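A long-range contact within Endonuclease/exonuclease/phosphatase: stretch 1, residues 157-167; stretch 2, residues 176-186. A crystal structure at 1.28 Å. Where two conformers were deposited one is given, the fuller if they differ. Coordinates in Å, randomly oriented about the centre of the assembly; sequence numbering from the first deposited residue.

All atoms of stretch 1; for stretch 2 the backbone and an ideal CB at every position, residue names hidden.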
ATOM      1  N   PHE A 157       0.431 -20.922   6.310  1.00 15.34           N
ATOM      2  CA  PHE A 157       1.682 -20.198   6.435  1.00 15.34           C
ATOM      3  C   PHE A 157       2.859 -21.142   6.202  1.00 16.55           C
ATOM      4  O   PHE A 157       2.763 -22.346   6.451  1.00 18.59           O
ATOM      5  CB  PHE A 157       1.810 -19.591   7.832  1.00 15.55           C
ATOM      6  CG  PHE A 157       0.754 -18.572   8.159  1.00 15.75           C
ATOM      7  CD1 PHE A 157       0.286 -17.688   7.201  1.00 16.90           C
ATOM      8  CD2 PHE A 157       0.241 -18.487   9.442  1.00 17.05           C
ATOM      9  CE1 PHE A 157      -0.680 -16.746   7.522  1.00 17.80           C
ATOM     10  CE2 PHE A 157      -0.722 -17.552   9.767  1.00 17.59           C
ATOM     11  CZ  PHE A 157      -1.183 -16.680   8.805  1.00 16.97           C
ATOM     12  N   VAL A 158       3.964 -20.583   5.722  1.00 16.06           N
ATOM     13  CA  VAL A 158       5.232 -21.292   5.650  1.00 17.33           C
ATOM     14  C   VAL A 158       6.110 -20.679   6.732  1.00 18.26           C
ATOM     15  O   VAL A 158       6.524 -19.521   6.625  1.00 19.42           O
ATOM     16  CB  VAL A 158       5.896 -21.116   4.272  1.00 18.82           C
ATOM     17  CG1 VAL A 158       7.207 -21.906   4.200  1.00 20.98           C
ATOM     18  CG2 VAL A 158       4.932 -21.532   3.167  1.00 20.31           C
ATOM     19  N   GLY A 159       6.375 -21.440   7.788  1.00 20.11           N
ATOM     20  CA  GLY A 159       7.017 -20.878   8.961  1.00 20.75           C
ATOM     21  C   GLY A 159       6.021 -20.013   9.712  1.00 20.94           C
ATOM     22  O   GLY A 159       4.811 -20.174   9.559  1.00 23.23           O
ATOM     23  N   GLY A 160       6.526 -19.094  10.526  1.00 20.66           N
ATOM     24  CA  GLY A 160       5.666 -18.260  11.345  1.00 19.71           C
ATOM     25  C   GLY A 160       5.802 -16.782  11.041  1.00 18.20           C
ATOM     26  O   GLY A 160       6.567 -16.375  10.160  1.00 18.90           O
ATOM     27  N   GLY A 161       5.045 -15.970  11.765  1.00 16.52           N
ATOM     28  CA  GLY A 161       5.134 -14.532  11.603  1.00 15.82           C
ATOM     29  C   GLY A 161       6.334 -13.959  12.330  1.00 15.27           C
ATOM     30  O   GLY A 161       6.729 -14.456  13.388  1.00 17.19           O
ATOM     31  N   VAL A 162       6.914 -12.912  11.750  1.00 14.67           N
ATOM     32  CA  VAL A 162       8.028 -12.201  12.363  1.00 14.22           C
ATOM     33  C   VAL A 162       7.652 -10.731  12.483  1.00 12.71           C
ATOM     34  O   VAL A 162       7.178 -10.113  11.517  1.00 13.41           O
ATOM     35  CB  VAL A 162       9.310 -12.344  11.521  1.00 15.74           C
ATOM     36  CG1 VAL A 162      10.430 -11.460  12.073  1.00 17.12           C
ATOM     37  CG2 VAL A 162       9.743 -13.812  11.446  1.00 17.12           C
ATOM     38  N   VAL A 163       7.838 -10.182  13.674  1.00 12.40           N
ATOM     39  CA  VAL A 163       7.480  -8.802  13.963  1.00 12.85           C
ATOM     40  C   VAL A 163       8.738  -7.958  14.093  1.00 12.09           C
ATOM     41  O   VAL A 163       9.661  -8.309  14.843  1.00 14.08           O
ATOM     42  CB  VAL A 163       6.649  -8.690  15.250  1.00 13.59           C
ATOM     43  CG1 VAL A 163       6.400  -7.220  15.601  1.00 15.57           C
ATOM     44  CG2 VAL A 163       5.332  -9.439  15.085  1.00 15.47           C
ATOM     45  N   VAL A 164       8.774  -6.859  13.349  1.00 12.60           N
ATOM     46  CA  VAL A 164       9.892  -5.921  13.371  1.00 13.22           C
ATOM     47  C   VAL A 164       9.401  -4.591  13.937  1.00 12.40           C
ATOM     48  O   VAL A 164       8.501  -3.974  13.380  1.00 12.77           O
ATOM     49  CB  VAL A 164      10.458  -5.732  11.948  1.00 14.55           C
ATOM     50  CG1 VAL A 164      11.431  -4.570  11.880  1.00 16.65           C
ATOM     51  CG2 VAL A 164      11.122  -7.017  11.472  1.00 15.67           C
ATOM     52  N   PRO A 165       9.982  -4.152  15.059  1.00 13.51           N
ATOM     53  CA  PRO A 165       9.536  -2.889  15.657  1.00 14.23           C
ATOM     54  C   PRO A 165       9.889  -1.691  14.783  1.00 13.30           C
ATOM     55  O   PRO A 165      10.943  -1.686  14.141  1.00 14.90           O
ATOM     56  CB  PRO A 165      10.321  -2.833  16.968  1.00 16.03           C
ATOM     57  CG  PRO A 165      11.545  -3.675  16.718  1.00 18.26           C
ATOM     58  CD  PRO A 165      11.076  -4.782  15.824  1.00 16.00           C
ATOM     59  N   LEU A 166       9.028  -0.682  14.776  1.00 12.69           N
ATOM     60  CA  LEU A 166       9.269   0.531  14.009  1.00 13.63           C
ATOM     61  C   LEU A 166       9.320   1.697  14.997  1.00 16.88           C
ATOM     62  O   LEU A 166       8.465   1.810  15.855  1.00 22.67           O
ATOM     63  CB  LEU A 166       8.162   0.719  12.962  1.00 13.76           C
ATOM     64  CG  LEU A 166       8.007  -0.426  11.953  1.00 12.97           C
ATOM     65  CD1 LEU A 166       6.779  -0.215  11.084  1.00 14.15           C
ATOM     66  CD2 LEU A 166       9.243  -0.584  11.085  1.00 14.18           C
ATOM     67  N   PRO A 167      10.321   2.576  14.870  1.00 17.76           N
ATOM     68  CA  PRO A 167      10.672   3.569  15.892  1.00 18.57           C
ATOM     69  C   PRO A 167       9.757   4.791  15.911  1.00 15.61           C
ATOM     70  O   PRO A 167       9.181   5.125  14.892  1.00 16.63           O
ATOM     71  CB  PRO A 167      12.066   4.012  15.446  1.00 21.36           C
ATOM     72  CG  PRO A 167      11.986   3.956  13.961  1.00 21.35           C
ATOM     73  CD  PRO A 167      11.186   2.704  13.681  1.00 19.58           C
ATOM     74  N   UNK A 176       7.960   4.595  24.314  1.00 20.42           N
ATOM     75  CA  UNK A 176       7.427   3.267  24.081  1.00 21.00           C
ATOM     76  C   UNK A 176       7.264   2.926  22.580  1.00 20.26           C
ATOM     77  O   UNK A 176       7.092   3.765  21.800  1.00 20.23           O
ATOM     78  CB  UNK A 176       6.078   3.139  24.791  1.00 21.00           C
ATOM     79  N   UNK A 177       7.291   1.668  22.288  1.00 19.47           N
ATOM     80  CA  UNK A 177       7.029   1.242  20.929  1.00 19.22           C
ATOM     81  C   UNK A 177       5.532   1.305  20.632  1.00 15.47           C
ATOM     82  O   UNK A 177       4.703   0.975  21.484  1.00 15.56           O
ATOM     83  CB  UNK A 177       7.565  -0.172  20.699  1.00 19.22           C
ATOM     84  N   UNK A 178       5.202   1.768  19.428  1.00 13.55           N
ATOM     85  CA  UNK A 178       3.815   1.971  19.023  1.00 13.24           C
ATOM     86  C   UNK A 178       3.457   1.312  17.696  1.00 12.86           C
ATOM     87  O   UNK A 178       2.280   1.015  17.460  1.00 14.63           O
ATOM     88  CB  UNK A 178       3.525   3.471  18.933  1.00 13.24           C
ATOM     89  N   UNK A 179       4.443   1.108  16.820  1.00 12.31           N
ATOM     90  CA  UNK A 179       4.182   0.621  15.463  1.00 12.13           C
ATOM     91  C   UNK A 179       5.109  -0.546  15.172  1.00 11.72           C
ATOM     92  O   UNK A 179       6.236  -0.600  15.687  1.00 12.75           O
ATOM     93  CB  UNK A 179       4.369   1.732  14.428  1.00 12.13           C
ATOM     94  N   UNK A 180       4.665  -1.481  14.339  1.00 11.42           N
ATOM     95  CA  UNK A 180       5.544  -2.567  13.916  1.00 11.05           C
ATOM     96  C   UNK A 180       5.140  -3.120  12.562  1.00 11.49           C
ATOM     97  O   UNK A 180       4.055  -2.815  12.047  1.00 12.19           O
ATOM     98  CB  UNK A 180       5.541  -3.689  14.957  1.00 11.05           C
ATOM     99  N   UNK A 181       6.028  -3.927  11.996  1.00 11.93           N
ATOM    100  CA  UNK A 181       5.808  -4.628  10.743  1.00 11.47           C
ATOM    101  C   UNK A 181       5.670  -6.114  11.038  1.00 11.62           C
ATOM    102  O   UNK A 181       6.479  -6.673  11.785  1.00 12.76           O
ATOM    103  CB  UNK A 181       6.945  -4.366   9.753  1.00 11.47           C
ATOM    104  N   UNK A 182       4.638  -6.741  10.473  1.00 11.45           N
ATOM    105  CA  UNK A 182       4.441  -8.183  10.571  1.00 11.68           C
ATOM    106  C   UNK A 182       4.679  -8.802   9.200  1.00 11.76           C
ATOM    107  O   UNK A 182       4.090  -8.375   8.214  1.00 12.71           O
ATOM    108  CB  UNK A 182       3.040  -8.517  11.087  1.00 11.68           C
ATOM    109  N   UNK A 183       5.546  -9.810   9.137  1.00 11.98           N
ATOM    110  CA  UNK A 183       5.811 -10.500   7.883  1.00 12.68           C
ATOM    111  C   UNK A 183       5.539 -11.988   8.040  1.00 12.61           C
ATOM    112  O   UNK A 183       6.003 -12.611   8.993  1.00 13.67           O
ATOM    113  CB  UNK A 183       7.252 -10.263   7.427  1.00 12.68           C
ATOM    114  N   UNK A 184       4.788 -12.552   7.101  1.00 12.71           N
ATOM    115  CA  UNK A 184       4.532 -13.981   7.092  1.00 13.66           C
ATOM    116  C   UNK A 184       4.397 -14.455   5.652  1.00 13.03           C
ATOM    117  O   UNK A 184       3.918 -13.727   4.796  1.00 14.53           O
ATOM    118  CB  UNK A 184       3.276 -14.319   7.898  1.00 13.66           C
ATOM    119  N   UNK A 185       4.856 -15.667   5.379  1.00 13.16           N
ATOM    120  CA  UNK A 185       4.738 -16.241   4.053  1.00 13.21           C
ATOM    121  C   UNK A 185       3.509 -17.127   3.982  1.00 12.94           C
ATOM    122  O   UNK A 185       3.287 -17.966   4.867  1.00 13.74           O
ATOM    123  CB  UNK A 185       5.996 -17.032   3.689  1.00 13.21           C
ATOM    124  N   UNK A 186       2.711 -16.936   2.936  0.67 12.80           N
ATOM    125  CA  UNK A 186       1.536 -17.759   2.692  0.67 12.72           C
ATOM    126  C   UNK A 186       1.776 -18.646   1.470  0.67 12.97           C
ATOM    127  O   UNK A 186       2.290 -18.179   0.452  0.67 13.77           O
ATOM    128  CB  UNK A 186       0.294 -16.887   2.494  0.67 12.72           C
TER

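The two stretches run antiparallel, their strand axes 155° apart, and the backbone ladder fixes which positions of the second can read the first. Position 176 lies beyond the reach of stretch 1, so nothing here constrains it; Lys 176 occupies it.

At position 177 CA-to-CB points sideways, and the ideal CB stands 5.3 Å from both Pro 165 CB and Leu 166 O. A short side chain would stop before the proline, whereas a longer apolar one could cover it. Leu 177, with chi1 m and chi2 t, brings CD1 to 4.1 Å from Pro 165 CB.

Position 178 offers its side chain nothing within 5.5 Å of CB, so almost any residue would suit. It is Arg 178, whose end leads away; its backbone N donates to water 4 (N to water O 2.8 Å), which in turn donates to Leu 166 O (O to O 2.6 Å).

At position 179 the carbonyl accepts from Leu 166 N (N to O 2.9 Å), and the ideal CB sits 4.2 Å from Leu 166 CB. Any side chain with a methylene there would do, polar or not. Arg 179 lays its CB beside the leucine, 4.1 Å from Leu 166 CB, and sends its end away.

Position 180 is more crowded: the ideal CB is 3.4 Å from Val 164 O and 3.7 Å from Val 163 CG1. Alanine, serine or another small residue fits most easily. Ser 180 keeps the volume low; its OG lies 3.6 Å from Val 163 CG1 and finds its hydrogen bond elsewhere in the structure.

Position 181 shares a pair of backbone hydrogen bonds with Val 164, each 2.8 Å, one from Val 164 N to the O of 181 and one from the N of 181 to Val 164 O. Its CB direction meets Val 164 and Leu 166, favouring a branched aliphatic. Leu 181 places CB 4.3 Å from Val 164 CB and 4.4 Å from Leu 166 CD1.

At 182 the ideal CB is 4.7 Å from Val 163 CG2, with side-chain-free Gly 161 further along. Leucine, isoleucine or methionine could use that room. Leu 182 does so: CD1 reaches 4.0 Å from both Val 163 CG2 and Gly 161 CA.

Position 183 forms two 2.9 Å backbone bonds with Val 162, N to O in each direction. A beta-branched residue, apolar or hydroxyl-bearing, suits this strand. In Thr 183, OG1 is 2.7 Å from the O of water 3, which donates to Val 162 O.

Position 184 points toward stretch 1, between Gly 161 and the ring of Phe 157, a natural seat for an aliphatic. Val 184 sets CG2 over the ring face, 3.9 Å from the centroid, in a CH-pi contact.

At 185 the carbonyl accepts from Val 158 N (N to O 2.8 Å), and CB faces that valine; valine, isoleucine or threonine would serve. Thr 185 rests CG2 3.9 Å from Val 158 CB.

Position 186 looks onto the phenylalanine's edge, which invites an aliphatic. Val 186 answers with CG2 3.9 Å from Phe 157 CD1.

Stretch 2, residues 176-186: KLRRSLLTVTV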
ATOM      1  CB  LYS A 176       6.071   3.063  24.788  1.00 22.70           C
ATOM      2  CG  LYS A 176       4.966   3.771  24.101  1.00 22.60           C
ATOM      3  CD  LYS A 176       3.626   3.807  24.821  1.00 22.59           C
ATOM      4  CE  LYS A 176       2.984   2.463  24.941  1.00 22.37           C
ATOM      5  NZ  LYS A 176       1.553   2.615  25.286  1.00 23.61           N
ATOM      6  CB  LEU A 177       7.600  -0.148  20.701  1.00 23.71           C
ATOM      7  CG  LEU A 177       9.129  -0.108  20.654  1.00 28.30           C
ATOM      8  CD1 LEU A 177       9.715  -1.501  20.791  1.00 29.96           C
ATOM      9  CD2 LEU A 177       9.596   0.561  19.368  1.00 29.82           C
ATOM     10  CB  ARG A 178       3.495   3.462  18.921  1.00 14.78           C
ATOM     11  CG  ARG A 178       3.705   4.225  20.211  1.00 15.90           C
ATOM     12  CD  ARG A 178       3.518   5.719  20.014  1.00 18.24           C
ATOM     13  NE  ARG A 178       3.868   6.446  21.231  1.00 20.21           N
ATOM     14  CZ  ARG A 178       3.022   6.713  22.222  1.00 21.90           C
ATOM     15  NH1 ARG A 178       1.756   6.324  22.145  1.00 23.77           N
ATOM     16  NH2 ARG A 178       3.448   7.369  23.295  1.00 23.21           N
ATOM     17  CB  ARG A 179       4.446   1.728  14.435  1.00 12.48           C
ATOM     18  CG  ARG A 179       3.682   3.022  14.691  1.00 13.34           C
ATOM     19  CD  ARG A 179       2.181   2.838  14.658  1.00 13.89           C
ATOM     20  NE  ARG A 179       1.514   4.098  14.961  1.00 14.36           N
ATOM     21  CZ  ARG A 179       0.202   4.284  14.905  1.00 16.09           C
ATOM     22  NH1 ARG A 179      -0.586   3.281  14.549  1.00 18.20           N
ATOM     23  NH2 ARG A 179      -0.313   5.475  15.191  1.00 17.61           N
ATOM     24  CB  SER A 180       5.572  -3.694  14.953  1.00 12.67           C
ATOM     25  OG  SER A 180       4.327  -4.372  14.998  1.00 13.13           O
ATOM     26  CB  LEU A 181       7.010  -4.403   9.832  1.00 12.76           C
ATOM     27  CG  LEU A 181       7.137  -5.309   8.613  1.00 13.62           C
ATOM     28  CD1 LEU A 181       6.059  -5.005   7.598  1.00 15.42           C
ATOM     29  CD2 LEU A 181       8.518  -5.184   8.000  1.00 14.35           C
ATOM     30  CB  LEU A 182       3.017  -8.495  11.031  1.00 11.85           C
ATOM     31  CG  LEU A 182       2.581  -9.958  10.937  1.00 12.95           C
ATOM     32  CD1 LEU A 182       3.482 -10.851  11.788  1.00 14.55           C
ATOM     33  CD2 LEU A 182       1.121 -10.107  11.331  1.00 14.12           C
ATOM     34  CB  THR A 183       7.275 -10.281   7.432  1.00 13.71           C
ATOM     35  OG1 THR A 183       7.499  -8.879   7.239  1.00 14.07           O
ATOM     36  CG2 THR A 183       7.573 -11.039   6.146  1.00 15.08           C
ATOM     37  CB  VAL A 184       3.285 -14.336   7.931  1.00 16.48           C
ATOM     38  CG1 VAL A 184       2.010 -13.787   7.296  1.00 17.51           C
ATOM     39  CG2 VAL A 184       3.213 -15.843   8.179  1.00 18.86           C
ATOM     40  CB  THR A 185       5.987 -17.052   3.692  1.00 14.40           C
ATOM     41  OG1 THR A 185       7.112 -16.171   3.690  1.00 15.87           O
ATOM     42  CG2 THR A 185       5.847 -17.687   2.328  1.00 15.75           C
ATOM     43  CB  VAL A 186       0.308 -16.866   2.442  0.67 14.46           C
ATOM     44  CG1 VAL A 186      -0.910 -17.705   2.124  0.67 17.08           C
ATOM     45  CG2 VAL A 186       0.043 -15.984   3.653  0.67 13.86           C
TER
HETATM   46  O   HOH W   1       6.574 -16.974   7.349  1.00 20.04           O
HETATM   47  O   HOH W   2       8.381 -14.180   8.237  1.00 19.44           O
HETATM   48  O   HOH W   3       8.587  -8.302   9.658  1.00 16.15           O
HETATM   49  O   HOH W   4       6.779   3.061  17.449  1.00 16.47           O
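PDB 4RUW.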